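PDB 3L6D: putative oxidoreductase from Pseudomonas putida, which probably binds NADP and uses it in an oxidoreductase reaction. Local coordinates for residues G18-I23 / A129-V134; T69-L74 / R95-Y100; N103-G108 / P168-L173; E138-H143 / A161-F166. One frame throughout, in Å; residues are numbered along the deposited sequence.

Contact 1: G18-I23 / A129-V134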
# COMPACT_ATOMS: atom_id res chain seq x y z
N GLY B 18 -25.13 11.85 13.10
CA GLY B 18 -24.15 11.07 13.79
C GLY B 18 -22.84 11.64 13.33
O GLY B 18 -22.81 12.67 12.71
N ALA B 19 -21.75 10.98 13.64
CA ALA B 19 -20.42 11.53 13.33
C ALA B 19 -20.22 11.91 11.86
O ALA B 19 -19.66 12.98 11.56
CB ALA B 19 -19.31 10.59 13.81
N MSE B 20 -20.62 11.02 10.95
CA MSE B 20 -20.41 11.20 9.51
C MSE B 20 -21.32 12.30 8.94
O MSE B 20 -20.84 13.23 8.26
CB MSE B 20 -20.61 9.86 8.80
CG MSE B 20 -20.25 9.82 7.33
SE MSE B 20 -18.52 10.58 6.80
CE MSE B 20 -17.34 8.98 6.85
N GLY B 21 -22.61 12.21 9.24
CA GLY B 21 -23.53 13.29 8.89
C GLY B 21 -23.13 14.63 9.49
O GLY B 21 -23.17 15.65 8.81
N THR B 22 -22.73 14.65 10.76
CA THR B 22 -22.30 15.90 11.39
C THR B 22 -21.12 16.49 10.63
O THR B 22 -21.13 17.69 10.32
CB THR B 22 -21.95 15.73 12.90
OG1 THR B 22 -23.12 15.28 13.59
CG2 THR B 22 -21.49 17.06 13.52
N ILE B 23 -20.12 15.66 10.29
CA ILE B 23 -18.99 16.25 9.56
C ILE B 23 -19.35 16.70 8.16
O ILE B 23 -18.84 17.70 7.68
CB ILE B 23 -17.63 15.43 9.58
CG1 ILE B 23 -16.44 16.36 9.21
CG2 ILE B 23 -17.60 14.36 8.55
CD1 ILE B 23 -15.94 17.23 10.33
N ALA B 129 -13.33 7.43 2.78
CA ALA B 129 -12.59 8.25 3.67
C ALA B 129 -13.00 8.05 5.09
O ALA B 129 -14.08 7.62 5.35
CB ALA B 129 -12.77 9.68 3.30
N TYR B 130 -12.13 8.40 6.00
CA TYR B 130 -12.52 8.54 7.39
C TYR B 130 -13.11 9.94 7.52
O TYR B 130 -12.77 10.82 6.71
CB TYR B 130 -11.32 8.30 8.32
CG TYR B 130 -10.87 6.85 8.31
CD1 TYR B 130 -11.61 5.88 8.98
CD2 TYR B 130 -9.75 6.44 7.58
CE1 TYR B 130 -11.21 4.55 8.96
CE2 TYR B 130 -9.35 5.09 7.56
CZ TYR B 130 -10.09 4.16 8.25
OH TYR B 130 -9.71 2.83 8.28
N PRO B 131 -13.98 10.16 8.55
CA PRO B 131 -14.63 11.46 8.73
C PRO B 131 -13.64 12.60 8.69
O PRO B 131 -13.97 13.62 8.12
CB PRO B 131 -15.27 11.34 10.12
CG PRO B 131 -15.68 9.89 10.17
CD PRO B 131 -14.55 9.14 9.46
N ARG B 132 -12.44 12.44 9.25
CA ARG B 132 -11.43 13.52 9.24
C ARG B 132 -11.06 14.00 7.85
O ARG B 132 -10.60 15.14 7.68
CB ARG B 132 -10.16 13.10 10.01
CG ARG B 132 -9.40 11.93 9.35
CD ARG B 132 -8.14 11.56 10.17
NE ARG B 132 -7.36 10.56 9.44
CZ ARG B 132 -7.45 9.26 9.66
NH1 ARG B 132 -8.25 8.81 10.62
NH2 ARG B 132 -6.74 8.40 8.93
N ASN B 133 -11.26 13.15 6.84
CA ASN B 133 -10.96 13.56 5.47
C ASN B 133 -12.19 13.82 4.55
O ASN B 133 -12.08 13.94 3.33
CB ASN B 133 -9.99 12.56 4.81
CG ASN B 133 -8.64 12.59 5.48
OD1 ASN B 133 -8.04 13.66 5.66
ND2 ASN B 133 -8.16 11.41 5.89
N VAL B 134 -13.36 13.92 5.17
CA VAL B 134 -14.51 14.38 4.41
C VAL B 134 -14.20 15.82 4.01
O VAL B 134 -13.71 16.62 4.84
CB VAL B 134 -15.80 14.28 5.27
CG1 VAL B 134 -16.96 15.00 4.60
CG2 VAL B 134 -16.16 12.84 5.51
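Selenomethionine M20 and I23, one turn apart on the start of helix 19-30, press against the short 3-10 turn at P131 and the following V134. The tight part centres on V134 CG2, which has two partners at once. One is the selenium of M20, with SE to V134 CG2 at 3.5 Å. The other is the methyl branch of I23, whose CG2 lies 3.7 Å from V134 CG2, the two side chains sliding past each other in opposite directions. With CG1 of I23 anti to its backbone N (chi1 -161°), CG2 takes the crowded position between N and the carbonyl carbon, and from there I23 CG2 also reaches P131 O at 3.7 Å. M20 starts anti to its own N (chi1 -172°) and bends at chi2 and chi3, so CE swings across the proline nearly at a right angle and rests 3.8 Å from P131 CD. Towards its outer side the fit loosens: CB of exposed A19 comes no closer than 5.2 Å to any atom of 129-134. Y130 and R132 point away from the helix toward the second subunit, where Y130 OH hydrogen-bonds to H245 NE2 and R132 NH2 forms a salt bridge with D221. G18 and G21 belong to a sequence pattern consistent with a Rossmann dinucleotide-binding turn. The side-chain contacts between the two segments are apolar and no hydrogen bonds link them, so they meet through van der Waals packing, while polar bonds of the loop run to the second subunit and to S139.

Contact 2: T69-L74 / R95-Y100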
# COMPACT_ATOMS: atom_id res chain seq x y z
N THR B 69 -31.23 15.97 -0.50
CA THR B 69 -31.10 15.69 0.89
C THR B 69 -30.09 14.54 1.03
O THR B 69 -30.19 13.51 0.34
CB THR B 69 -32.44 15.27 1.53
OG1 THR B 69 -33.37 16.36 1.49
CG2 THR B 69 -32.23 14.89 2.98
N ILE B 70 -29.11 14.71 1.91
CA ILE B 70 -28.15 13.67 2.15
C ILE B 70 -28.66 12.83 3.34
O ILE B 70 -28.98 13.40 4.39
CB ILE B 70 -26.80 14.31 2.45
CG1 ILE B 70 -26.23 14.90 1.17
CG2 ILE B 70 -25.80 13.30 3.03
CD1 ILE B 70 -25.06 15.77 1.49
N PHE B 71 -28.77 11.50 3.17
CA PHE B 71 -29.18 10.59 4.26
C PHE B 71 -27.96 9.87 4.84
O PHE B 71 -27.18 9.29 4.10
CB PHE B 71 -30.09 9.46 3.77
CG PHE B 71 -31.53 9.82 3.62
CD1 PHE B 71 -31.92 11.05 3.17
CD2 PHE B 71 -32.48 8.85 3.81
CE1 PHE B 71 -33.28 11.36 3.00
CE2 PHE B 71 -33.84 9.12 3.64
CZ PHE B 71 -34.24 10.40 3.23
N VAL B 72 -27.79 9.92 6.15
CA VAL B 72 -26.68 9.21 6.78
C VAL B 72 -27.24 8.67 8.08
O VAL B 72 -27.18 9.32 9.11
CB VAL B 72 -25.43 10.11 7.07
CG1 VAL B 72 -24.19 9.23 7.13
CG2 VAL B 72 -25.22 11.20 6.05
N LEU B 73 -27.79 7.47 8.02
CA LEU B 73 -28.60 6.95 9.12
C LEU B 73 -27.97 5.71 9.70
O LEU B 73 -26.98 5.22 9.15
CB LEU B 73 -30.01 6.65 8.63
CG LEU B 73 -30.79 7.92 8.24
CD1 LEU B 73 -31.96 7.56 7.35
CD2 LEU B 73 -31.26 8.72 9.45
N LEU B 74 -28.52 5.22 10.82
CA LEU B 74 -27.90 4.08 11.50
C LEU B 74 -27.86 2.88 10.57
O LEU B 74 -26.79 2.32 10.32
CB LEU B 74 -28.64 3.70 12.80
CG LEU B 74 -27.92 2.58 13.61
CD1 LEU B 74 -26.46 2.95 13.96
CD2 LEU B 74 -28.68 2.14 14.86
N ARG B 95 -37.19 15.59 -5.63
CA ARG B 95 -36.00 15.75 -4.77
C ARG B 95 -35.05 14.61 -5.01
O ARG B 95 -35.45 13.50 -5.33
CB ARG B 95 -36.39 15.73 -3.26
CG ARG B 95 -37.43 16.80 -2.85
CD ARG B 95 -36.82 18.17 -3.16
NE ARG B 95 -37.60 19.26 -2.60
CZ ARG B 95 -38.61 19.88 -3.22
NH1 ARG B 95 -39.02 19.49 -4.43
NH2 ARG B 95 -39.22 20.89 -2.61
N THR B 96 -33.77 14.87 -4.84
CA THR B 96 -32.76 13.81 -4.94
C THR B 96 -32.34 13.44 -3.52
O THR B 96 -32.04 14.32 -2.72
CB THR B 96 -31.57 14.32 -5.73
OG1 THR B 96 -32.03 14.60 -7.06
CG2 THR B 96 -30.37 13.24 -5.76
N ILE B 97 -32.41 12.14 -3.21
CA ILE B 97 -31.88 11.61 -1.95
C ILE B 97 -30.52 11.08 -2.27
O ILE B 97 -30.40 10.19 -3.15
CB ILE B 97 -32.76 10.42 -1.46
CG1 ILE B 97 -34.21 10.85 -1.29
CG2 ILE B 97 -32.23 9.83 -0.15
CD1 ILE B 97 -34.37 12.16 -0.51
N VAL B 98 -29.51 11.54 -1.54
CA VAL B 98 -28.13 10.97 -1.66
C VAL B 98 -27.84 10.14 -0.40
O VAL B 98 -27.69 10.70 0.70
CB VAL B 98 -27.08 12.11 -1.86
CG1 VAL B 98 -25.67 11.50 -2.17
CG2 VAL B 98 -27.50 13.02 -2.99
N ASP B 99 -27.82 8.82 -0.55
CA ASP B 99 -27.86 7.88 0.55
C ASP B 99 -26.48 7.32 0.82
O ASP B 99 -25.99 6.48 0.05
CB ASP B 99 -28.83 6.73 0.17
CG ASP B 99 -29.11 5.76 1.31
OD1 ASP B 99 -28.62 5.94 2.46
OD2 ASP B 99 -29.85 4.80 1.04
N TYR B 100 -25.85 7.80 1.90
CA TYR B 100 -24.56 7.27 2.35
C TYR B 100 -24.67 6.18 3.45
O TYR B 100 -23.64 5.75 3.95
CB TYR B 100 -23.64 8.40 2.84
CG TYR B 100 -23.19 9.32 1.75
CD1 TYR B 100 -22.12 8.99 0.93
CD2 TYR B 100 -23.85 10.52 1.52
CE1 TYR B 100 -21.70 9.84 -0.09
CE2 TYR B 100 -23.46 11.36 0.48
CZ TYR B 100 -22.39 11.01 -0.32
OH TYR B 100 -21.98 11.83 -1.33
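The F71 ring carries I97 CG2 over the centre of one face, 3.6 Å from the ring centroid and only 14° off the normal, a CH-pi contact. I97 CD1 lies near the CE1 corner, 3.8 Å from F71 CE1. The Y100 ring is met instead at its edge: I70 CG2 lies near the ring plane, 3.7 Å from Y100 CD2, and F71 O sits at the same rim. Both I97 CG2 and I70 CG2 are anti to their backbone N, which sends these methyls to their aromatic partners. F71 and I97 share one face of the sheet with T69 and D99, whereas I70 and V98 lie on the other.

Four backbone bonds fix this register. T69 N donates to T96 O, V98 N to T69 O at 2.8 Å (172° at the hydrogen), F71 N to V98 O at 2.8 Å, and Y100 N to F71 O at 3.0 Å. T69 thus bonds to both T96 and V98, and F71 to both V98 and Y100, the pattern of parallel strands; the strand directions differ by 28°. D99 OD2 hydrogen-bonds to Y122 OH and Y100 OH to H143 NE2.

Helix 19-30 covers the I70 side through M24 and L28, while helix 76-84 packs on F71 through V82 and L83. Adjacent parallel strands 68-71 and 96-99, joined through helices and with strand 12-15 beyond 68-71, are typical of the Rossmann nucleotide-binding fold.

Contact 3: N103-G108 / P168-L173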
# COMPACT_ATOMS: atom_id res chain seq x y z
N ASN B 103 -25.70 -0.50 3.92
CA ASN B 103 -26.87 -1.06 3.32
C ASN B 103 -26.48 -2.48 2.89
O ASN B 103 -25.29 -2.74 2.64
CB ASN B 103 -27.14 -0.16 2.08
CG ASN B 103 -28.33 -0.59 1.25
OD1 ASN B 103 -28.17 -1.03 0.10
ND2 ASN B 103 -29.54 -0.38 1.78
N ALA B 104 -27.45 -3.39 2.81
CA ALA B 104 -27.24 -4.69 2.13
C ALA B 104 -27.61 -4.56 0.64
O ALA B 104 -28.47 -3.73 0.28
CB ALA B 104 -28.05 -5.81 2.80
N GLN B 105 -26.96 -5.37 -0.21
CA GLN B 105 -27.01 -5.20 -1.68
C GLN B 105 -28.43 -5.11 -2.29
O GLN B 105 -28.70 -4.19 -3.08
CB GLN B 105 -26.10 -6.22 -2.40
CG GLN B 105 -26.56 -6.63 -3.81
CD GLN B 105 -25.42 -6.74 -4.82
OE1 GLN B 105 -24.25 -6.87 -4.46
NE2 GLN B 105 -25.77 -6.68 -6.11
N ASP B 106 -29.31 -6.03 -1.91
CA ASP B 106 -30.73 -6.02 -2.32
C ASP B 106 -31.52 -4.78 -1.84
O ASP B 106 -32.44 -4.29 -2.53
CB ASP B 106 -31.44 -7.32 -1.87
CG ASP B 106 -31.08 -7.75 -0.43
OD1 ASP B 106 -29.89 -7.99 -0.13
OD2 ASP B 106 -32.00 -7.88 0.41
N GLU B 107 -31.16 -4.28 -0.65
CA GLU B 107 -31.94 -3.24 0.03
C GLU B 107 -31.94 -1.93 -0.75
O GLU B 107 -32.95 -1.21 -0.79
CB GLU B 107 -31.46 -3.08 1.47
CG GLU B 107 -31.58 -4.39 2.27
CD GLU B 107 -30.98 -4.35 3.67
OE1 GLU B 107 -31.59 -4.97 4.58
OE2 GLU B 107 -29.91 -3.72 3.88
N GLY B 108 -30.82 -1.65 -1.42
CA GLY B 108 -30.67 -0.42 -2.18
C GLY B 108 -31.65 -0.34 -3.34
O GLY B 108 -32.20 0.73 -3.60
N PRO B 168 -22.56 2.34 -12.82
CA PRO B 168 -23.89 1.73 -12.75
C PRO B 168 -23.96 0.73 -11.60
O PRO B 168 -22.93 0.18 -11.20
CB PRO B 168 -24.03 0.99 -14.11
CG PRO B 168 -22.63 0.74 -14.56
CD PRO B 168 -21.84 1.97 -14.06
N TRP B 169 -25.18 0.50 -11.11
CA TRP B 169 -25.44 -0.25 -9.88
C TRP B 169 -24.50 -1.45 -9.59
O TRP B 169 -23.82 -1.51 -8.58
CB TRP B 169 -26.92 -0.71 -9.84
CG TRP B 169 -27.28 -1.08 -8.46
CD1 TRP B 169 -27.15 -2.32 -7.88
CD2 TRP B 169 -27.72 -0.18 -7.41
NE1 TRP B 169 -27.54 -2.25 -6.54
CE2 TRP B 169 -27.87 -0.95 -6.23
CE3 TRP B 169 -28.06 1.17 -7.36
CZ2 TRP B 169 -28.33 -0.39 -5.01
CZ3 TRP B 169 -28.52 1.72 -6.14
CH2 TRP B 169 -28.63 0.94 -4.99
N ASP B 170 -24.46 -2.41 -10.48
CA ASP B 170 -23.76 -3.61 -10.13
C ASP B 170 -22.24 -3.44 -10.15
O ASP B 170 -21.52 -4.05 -9.32
CB ASP B 170 -24.28 -4.75 -10.98
CG ASP B 170 -25.76 -5.02 -10.68
OD1 ASP B 170 -26.07 -5.35 -9.51
OD2 ASP B 170 -26.60 -4.80 -11.59
N GLU B 171 -21.78 -2.56 -11.05
CA GLU B 171 -20.36 -2.24 -11.07
C GLU B 171 -19.96 -1.44 -9.81
O GLU B 171 -18.90 -1.69 -9.24
CB GLU B 171 -20.02 -1.47 -12.34
CG GLU B 171 -20.18 -2.35 -13.58
CD GLU B 171 -19.72 -1.66 -14.84
OE1 GLU B 171 -19.27 -0.51 -14.75
OE2 GLU B 171 -19.82 -2.26 -15.94
N ALA B 172 -20.80 -0.52 -9.39
CA ALA B 172 -20.47 0.29 -8.20
C ALA B 172 -20.29 -0.55 -6.94
O ALA B 172 -19.31 -0.37 -6.19
CB ALA B 172 -21.51 1.39 -7.96
N LEU B 173 -21.20 -1.48 -6.71
CA LEU B 173 -21.11 -2.29 -5.52
C LEU B 173 -19.89 -3.19 -5.55
O LEU B 173 -19.16 -3.29 -4.55
CB LEU B 173 -22.38 -3.15 -5.31
CG LEU B 173 -23.66 -2.33 -5.21
CD1 LEU B 173 -24.86 -3.25 -5.07
CD2 LEU B 173 -23.56 -1.39 -4.09
O HOH W 1 -28.16 -4.77 -5.97
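Q105, W169 and L173 have the most surface buried where the start of helix 105-117 meets the first turn of helix 169-199. Q105 lays its side chain across L173: leaving with CG anti to the backbone N (chi1 151°) and bending at chi2, it brings CD to 3.5 Å from L173 CD1. That single methyl is the part of L173 that does the touching, and L173 CD1 also lies 3.7 Å from Q105 NE2. Q105 is poorly ordered and touches a crystal neighbour, so its amide position deserves caution.

W169 reaches the other helix with the far end of its indole. CZ2 and CH2 approach the backbone of G108, with CH2 to G108 C at 3.7 Å. G108 has no side chain, and a CB there would fall 2.5 Å from W169 CZ2. Chi1 of W169 (-162°) carries the indole to the other helix and chi2 (-89°) sets its rotation, with NE1 on the Q105 side. W169 NE1 to Q105 O, 4.1 Å, is too far for direct bonding, and a water closes the gap. It accepts from W169 NE1 at 2.7 Å, donates to Q105 O at 3.0 Å, and accepts weakly from Q105 NE2.

The W169 side chain also touches Y122 and K124 of strand 121-128. The polar link between these segments is thus water-mediated, and the rest is van der Waals contact, partly solvent-exposed.

Contact 4: E138-H143 / A161-F166; sequences ESHSIH and AGHTVF
The H140 ring packs against the H163 side chain, and can be followed atom by atom. H140 CB sits 4.1 Å from H163 O. With CG anti to the carbonyl carbon (chi1 -79°), the ring root comes to 3.7 Å between H140 CG and H163 CB. ND1 of H140 is closer to H163 CB, at 3.4 Å, and H140 CE1 closest of all to H163 CB, at 3.3 Å; CD2 also borders this CB. The tip, H140 NE2, passes on to H163 CG at 3.5 Å. Thus CB of H163 stands over the centre of one ring face as a CH-pi contact, and the two imidazoles form an offset stack with planes 9° apart.

On the opposite face of the sheet, S141, T164 and H143 form a polar row. T164 OG1 is gripped by two bonds, to S141 OG at 2.7 Å and to H143 ND1 at 2.8 Å, lying in the plane of the H143 ring at its edge. S141 OG takes the crowded position between backbone N and carbonyl carbon (chi1 54°), from which it reaches T164 OG1. H143 NE2 hydrogen-bonds to Y100 OH, so both ring nitrogens have partners. Backbone bonds at the ends run from H163 N to S139 O and from H143 N to V165 O.

This parallel pair closes the mixed sheet: strand 163-166 is outermost in the chain, and strand 140-145 pairs antiparallel with strand 121-128 on its other side. I142 faces helix 169-199 through A172, F175, A176 and L179, while F150 of helix 147-152 lies against H143 and F166.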
# COMPACT_ATOMS: atom_id res chain seq x y z
N GLU B 138 -8.24 15.45 -1.92
CA GLU B 138 -7.73 14.12 -2.36
C GLU B 138 -8.63 12.92 -2.01
O GLU B 138 -8.33 11.81 -2.41
CB GLU B 138 -6.31 13.89 -1.84
CG GLU B 138 -5.30 15.01 -2.30
CD GLU B 138 -3.82 14.62 -2.09
OE1 GLU B 138 -3.36 13.60 -2.68
OE2 GLU B 138 -3.09 15.37 -1.37
N SER B 139 -9.69 13.13 -1.22
CA SER B 139 -10.63 12.03 -0.89
C SER B 139 -11.46 11.59 -2.10
O SER B 139 -11.77 12.40 -3.00
CB SER B 139 -11.56 12.44 0.26
OG SER B 139 -10.83 12.46 1.50
N HIS B 140 -11.85 10.31 -2.12
CA HIS B 140 -12.63 9.80 -3.24
C HIS B 140 -14.00 9.31 -2.74
O HIS B 140 -14.14 8.92 -1.58
CB HIS B 140 -11.91 8.65 -3.97
CG HIS B 140 -10.84 9.08 -4.92
ND1 HIS B 140 -10.93 8.91 -6.28
CD2 HIS B 140 -9.61 9.62 -4.69
CE1 HIS B 140 -9.83 9.36 -6.86
NE2 HIS B 140 -9.01 9.80 -5.92
N SER B 141 -15.03 9.40 -3.61
CA SER B 141 -16.32 8.77 -3.34
C SER B 141 -16.76 8.03 -4.58
O SER B 141 -16.28 8.30 -5.65
CB SER B 141 -17.38 9.83 -2.95
OG SER B 141 -17.42 10.81 -3.98
N ILE B 142 -17.70 7.10 -4.43
CA ILE B 142 -18.29 6.39 -5.55
C ILE B 142 -19.79 6.61 -5.44
O ILE B 142 -20.30 6.58 -4.34
CB ILE B 142 -18.02 4.86 -5.37
CG1 ILE B 142 -16.52 4.55 -5.48
CG2 ILE B 142 -18.79 4.06 -6.43
CD1 ILE B 142 -16.13 3.21 -4.79
N HIS B 143 -20.48 6.87 -6.55
CA HIS B 143 -21.94 7.06 -6.53
C HIS B 143 -22.58 6.17 -7.56
O HIS B 143 -21.93 5.80 -8.57
CB HIS B 143 -22.27 8.54 -6.82
CG HIS B 143 -21.91 9.45 -5.69
ND1 HIS B 143 -20.70 10.13 -5.63
CD2 HIS B 143 -22.57 9.77 -4.55
CE1 HIS B 143 -20.65 10.83 -4.50
NE2 HIS B 143 -21.77 10.61 -3.83
N ALA B 161 -15.96 15.02 -1.19
CA ALA B 161 -14.74 14.30 -1.52
C ALA B 161 -14.38 14.80 -2.89
O ALA B 161 -15.20 14.73 -3.81
CB ALA B 161 -14.99 12.73 -1.53
N GLY B 162 -13.18 15.37 -3.00
CA GLY B 162 -12.74 16.02 -4.22
C GLY B 162 -12.83 15.21 -5.50
O GLY B 162 -13.00 15.78 -6.56
N HIS B 163 -12.72 13.89 -5.42
CA HIS B 163 -12.75 13.09 -6.64
C HIS B 163 -13.97 12.20 -6.50
O HIS B 163 -14.21 11.66 -5.44
CB HIS B 163 -11.50 12.21 -6.76
CG HIS B 163 -10.21 12.98 -6.88
ND1 HIS B 163 -9.66 13.35 -8.09
CD2 HIS B 163 -9.38 13.44 -5.92
CE1 HIS B 163 -8.53 14.00 -7.87
NE2 HIS B 163 -8.34 14.07 -6.57
N THR B 164 -14.77 12.11 -7.54
CA THR B 164 -15.92 11.22 -7.47
C THR B 164 -16.07 10.45 -8.78
O THR B 164 -15.51 10.83 -9.79
CB THR B 164 -17.21 11.93 -7.03
OG1 THR B 164 -18.14 10.91 -6.61
CG2 THR B 164 -17.80 12.81 -8.16
N VAL B 165 -16.76 9.31 -8.74
CA VAL B 165 -17.01 8.58 -9.98
C VAL B 165 -18.43 8.00 -9.85
O VAL B 165 -18.85 7.58 -8.77
CB VAL B 165 -15.90 7.47 -10.23
CG1 VAL B 165 -15.97 6.35 -9.12
CG2 VAL B 165 -16.06 6.85 -11.59
N PHE B 166 -19.18 8.04 -10.94
CA PHE B 166 -20.43 7.32 -10.99
C PHE B 166 -20.20 6.03 -11.78
O PHE B 166 -19.64 6.03 -12.89
CB PHE B 166 -21.52 8.20 -11.65
CG PHE B 166 -22.88 7.55 -11.67
CD1 PHE B 166 -23.82 7.86 -10.68
CD2 PHE B 166 -23.22 6.64 -12.66
CE1 PHE B 166 -25.06 7.28 -10.69
CE2 PHE B 166 -24.47 6.03 -12.66
CZ PHE B 166 -25.38 6.33 -11.68

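How the contacts relate
Contacts 1, 2 and 4 lie wholly in the NAD-binding part of the chain, while contact 3 reaches from it into the C-terminal part. Along the chain, contact 2 is nested inside the loop closed by contact 1, contact 4 inside that closed by contact 3, and contacts 1 and 3 cross. Centres of contacts 1 and 3 are about 22 Å apart, those of 1 and 2 or 1 and 4 about 14 Å. Contacts 2 and 4 share the mixed sheet and the Y100-H143 hydrogen bond; strand 96-99 leads on to helix 105-117 of contact 3, where A172 packs on I142 of contact 4. Contacts 1 and 4, joined through N133 O and S139 OG, also touch the second subunit, linking sheet and dimer interface.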